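Local coordinates for CLIP-associating protein 2 (PDB 3WOZ) that probably binds tubulin through TOG domains built of HEAT repeats and thereby contributes to microtubule dynamics, at residues L89-K94 with I127-F131. Sequence-based numbering, arbitrary orientation.
Sequences LTQLLK and ILMRF
Helices from successive HEAT repeats pack together, and here alpha-helical segments 89-94 and 127-131 run in the same general sense but cross obliquely, their N-to-C directions 55° apart (signed crossing angle -55°), with 11.1 Å at closest approach of the segment axes. Backbone hydrogen bonds from N of residue i+4 to O of residue i hold each helix, such as Leu93 N to Leu89 O (3.0 Å) and Phe131 N to Ile127 O (2.9 Å); the closest CA atoms across the gap, 7.1 Å apart, are those of Thr90 and Phe131. No hydrogen bond bridges the segments, so apolar fit does the work. Phe131, chi1 t, reaches across: Thr90 CG2 makes a CH-pi contact over its face, 3.8 Å from the ring centroid, while Lys94 CG meets the ring edge 3.9 Å from Phe131 CZ. With chi1 p, Thr90 sends its methyl to the ring; its OG1 is hydrogen-bonded to Phe86 O. One turn before Phe131, Leu128 CD2 lies 3.8 Å from Leu89 CD2 and 3.7 Å from Leu93 CD1. Lys94 NZ is hydrogen-bonded to Gln137 OE1. Helix 141-155 joins through Tyr150, touching Leu89 and Leu128, while helix 102-118 backs Leu89 and Leu92.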
ATOM      1  N   LEU A  89       0.144   4.052   1.362  1.00 36.46           N
ATOM      2  CA  LEU A  89      -0.051   2.682   0.912  1.00 36.32           C
ATOM      3  C   LEU A  89      -0.081   2.557  -0.616  1.00 36.74           C
ATOM      4  O   LEU A  89       0.571   1.667  -1.184  1.00 36.82           O
ATOM      5  CB  LEU A  89      -1.314   2.084   1.546  1.00 36.27           C
ATOM      6  CG  LEU A  89      -1.726   0.657   1.168  1.00 35.98           C
ATOM      7  CD1 LEU A  89      -0.560  -0.328   1.329  1.00 34.94           C
ATOM      8  CD2 LEU A  89      -2.938   0.216   1.982  1.00 34.32           C
ATOM      9  N   THR A  90      -0.817   3.451  -1.274  1.00 36.58           N
ATOM     10  CA  THR A  90      -0.938   3.400  -2.723  1.00 36.72           C
ATOM     11  C   THR A  90       0.377   3.733  -3.413  1.00 36.77           C
ATOM     12  O   THR A  90       0.735   3.083  -4.395  1.00 36.51           O
ATOM     13  CB  THR A  90      -2.064   4.320  -3.268  1.00 36.79           C
ATOM     14  OG1 THR A  90      -1.817   5.673  -2.874  1.00 36.79           O
ATOM     15  CG2 THR A  90      -3.420   3.874  -2.753  1.00 36.47           C
ATOM     16  N   GLN A  91       1.093   4.735  -2.898  1.00 36.72           N
ATOM     17  CA  GLN A  91       2.378   5.116  -3.477  1.00 37.10           C
ATOM     18  C   GLN A  91       3.420   4.008  -3.314  1.00 37.01           C
ATOM     19  O   GLN A  91       4.229   3.779  -4.212  1.00 36.91           O
ATOM     20  CB  GLN A  91       2.889   6.433  -2.890  1.00 37.33           C
ATOM     21  CG  GLN A  91       2.155   7.673  -3.392  1.00 38.50           C
ATOM     22  CD  GLN A  91       2.393   7.943  -4.868  1.00 41.48           C
ATOM     23  OE1 GLN A  91       3.537   8.034  -5.318  1.00 42.71           O
ATOM     24  NE2 GLN A  91       1.311   8.073  -5.630  1.00 40.83           N
ATOM     25  N   LEU A  92       3.383   3.318  -2.175  1.00 36.97           N
ATOM     26  CA  LEU A  92       4.282   2.192  -1.933  1.00 37.05           C
ATOM     27  C   LEU A  92       3.981   1.026  -2.872  1.00 37.42           C
ATOM     28  O   LEU A  92       4.900   0.354  -3.346  1.00 37.12           O
ATOM     29  CB  LEU A  92       4.226   1.733  -0.475  1.00 36.40           C
ATOM     30  CG  LEU A  92       4.985   2.520   0.596  1.00 36.28           C
ATOM     31  CD1 LEU A  92       4.728   1.880   1.957  1.00 35.79           C
ATOM     32  CD2 LEU A  92       6.499   2.588   0.305  1.00 35.53           C
ATOM     33  N   LEU A  93       2.698   0.799  -3.152  1.00 38.08           N
ATOM     34  CA  LEU A  93       2.305  -0.274  -4.069  1.00 39.05           C
ATOM     35  C   LEU A  93       2.704   0.037  -5.512  1.00 39.61           C
ATOM     36  O   LEU A  93       3.106  -0.861  -6.257  1.00 39.65           O
ATOM     37  CB  LEU A  93       0.810  -0.578  -3.967  1.00 39.04           C
ATOM     38  CG  LEU A  93       0.360  -1.277  -2.681  1.00 39.21           C
ATOM     39  CD1 LEU A  93      -1.152  -1.196  -2.561  1.00 39.53           C
ATOM     40  CD2 LEU A  93       0.835  -2.726  -2.634  1.00 38.58           C
ATOM     41  N   LYS A  94       2.606   1.306  -5.893  1.00 40.25           N
ATOM     42  CA  LYS A  94       3.092   1.751  -7.197  1.00 41.41           C
ATOM     43  C   LYS A  94       4.607   1.543  -7.319  1.00 41.67           C
ATOM     44  O   LYS A  94       5.085   1.029  -8.331  1.00 41.83           O
ATOM     45  CB  LYS A  94       2.719   3.214  -7.448  1.00 41.67           C
ATOM     46  CG  LYS A  94       1.237   3.431  -7.719  1.00 42.84           C
ATOM     47  CD  LYS A  94       0.938   4.893  -7.993  1.00 44.64           C
ATOM     48  CE  LYS A  94      -0.373   5.039  -8.762  1.00 46.40           C
ATOM     49  NZ  LYS A  94      -0.824   6.462  -8.848  1.00 47.86           N
ATOM     50  N   ILE A 127      -9.013   1.177   1.428  1.00 45.88           N
ATOM     51  CA  ILE A 127      -8.099   1.836   0.500  1.00 46.36           C
ATOM     52  C   ILE A 127      -7.734   0.894  -0.642  1.00 47.08           C
ATOM     53  O   ILE A 127      -7.665   1.312  -1.799  1.00 47.03           O
ATOM     54  CB  ILE A 127      -6.828   2.334   1.217  1.00 46.50           C
ATOM     55  CG1 ILE A 127      -7.158   3.572   2.055  1.00 46.16           C
ATOM     56  CG2 ILE A 127      -5.707   2.642   0.218  1.00 46.00           C
ATOM     57  CD1 ILE A 127      -6.238   3.777   3.213  1.00 45.57           C
ATOM     58  N   LEU A 128      -7.525  -0.375  -0.311  1.00 47.76           N
ATOM     59  CA  LEU A 128      -7.141  -1.368  -1.303  1.00 48.73           C
ATOM     60  C   LEU A 128      -8.265  -1.674  -2.295  1.00 49.72           C
ATOM     61  O   LEU A 128      -8.006  -1.940  -3.468  1.00 49.60           O
ATOM     62  CB  LEU A 128      -6.651  -2.645  -0.621  1.00 48.58           C
ATOM     63  CG  LEU A 128      -5.320  -2.571   0.147  1.00 48.25           C
ATOM     64  CD1 LEU A 128      -5.040  -3.889   0.831  1.00 47.86           C
ATOM     65  CD2 LEU A 128      -4.165  -2.198  -0.751  1.00 47.36           C
HETATM   66  N   MSE A 129      -9.510  -1.632  -1.826  1.00 51.01           N
HETATM   67  CA  MSE A 129     -10.648  -1.860  -2.713  1.00 52.53           C
HETATM   68  C   MSE A 129     -10.802  -0.719  -3.722  1.00 53.11           C
HETATM   69  O   MSE A 129     -10.938  -0.968  -4.918  1.00 53.25           O
HETATM   70  CB  MSE A 129     -11.937  -2.104  -1.923  1.00 52.87           C
HETATM   71  CG  MSE A 129     -11.957  -3.409  -1.121  1.00 53.85           C
HETATM   72 SE   MSE A 129     -11.568  -5.048  -2.120  1.00 58.89          SE
HETATM   73  CE  MSE A 129      -9.649  -5.200  -1.781  1.00 57.33           C
ATOM     74  N   ARG A 130     -10.746   0.520  -3.238  1.00 54.06           N
ATOM     75  CA  ARG A 130     -10.787   1.703  -4.104  1.00 55.18           C
ATOM     76  C   ARG A 130      -9.608   1.763  -5.082  1.00 55.64           C
ATOM     77  O   ARG A 130      -9.787   2.120  -6.247  1.00 55.62           O
ATOM     78  CB  ARG A 130     -10.857   2.992  -3.275  1.00 55.20           C
ATOM     79  CG  ARG A 130     -12.234   3.276  -2.669  1.00 56.53           C
ATOM     80  CD  ARG A 130     -12.258   4.579  -1.861  1.00 58.30           C
ATOM     81  NE  ARG A 130     -11.448   4.494  -0.644  1.00 58.96           N
ATOM     82  CZ  ARG A 130     -11.877   4.004   0.519  1.00 60.10           C
ATOM     83  NH1 ARG A 130     -13.117   3.545   0.645  1.00 60.24           N
ATOM     84  NH2 ARG A 130     -11.056   3.967   1.562  1.00 60.37           N
ATOM     85  N   PHE A 131      -8.413   1.405  -4.611  1.00 56.15           N
ATOM     86  CA  PHE A 131      -7.214   1.431  -5.452  1.00 56.83           C
ATOM     87  C   PHE A 131      -7.285   0.414  -6.595  1.00 57.61           C
ATOM     88  O   PHE A 131      -6.849   0.698  -7.709  1.00 57.65           O
ATOM     89  CB  PHE A 131      -5.952   1.213  -4.610  1.00 56.49           C
ATOM     90  CG  PHE A 131      -4.667   1.560  -5.320  1.00 55.63           C
ATOM     91  CD1 PHE A 131      -4.525   2.774  -5.989  1.00 54.64           C
ATOM     92  CD2 PHE A 131      -3.585   0.686  -5.287  1.00 55.01           C
ATOM     93  CE1 PHE A 131      -3.335   3.101  -6.633  1.00 54.17           C
ATOM     94  CE2 PHE A 131      -2.388   1.006  -5.925  1.00 54.45           C
ATOM     95  CZ  PHE A 131      -2.264   2.214  -6.602  1.00 54.61           C
TER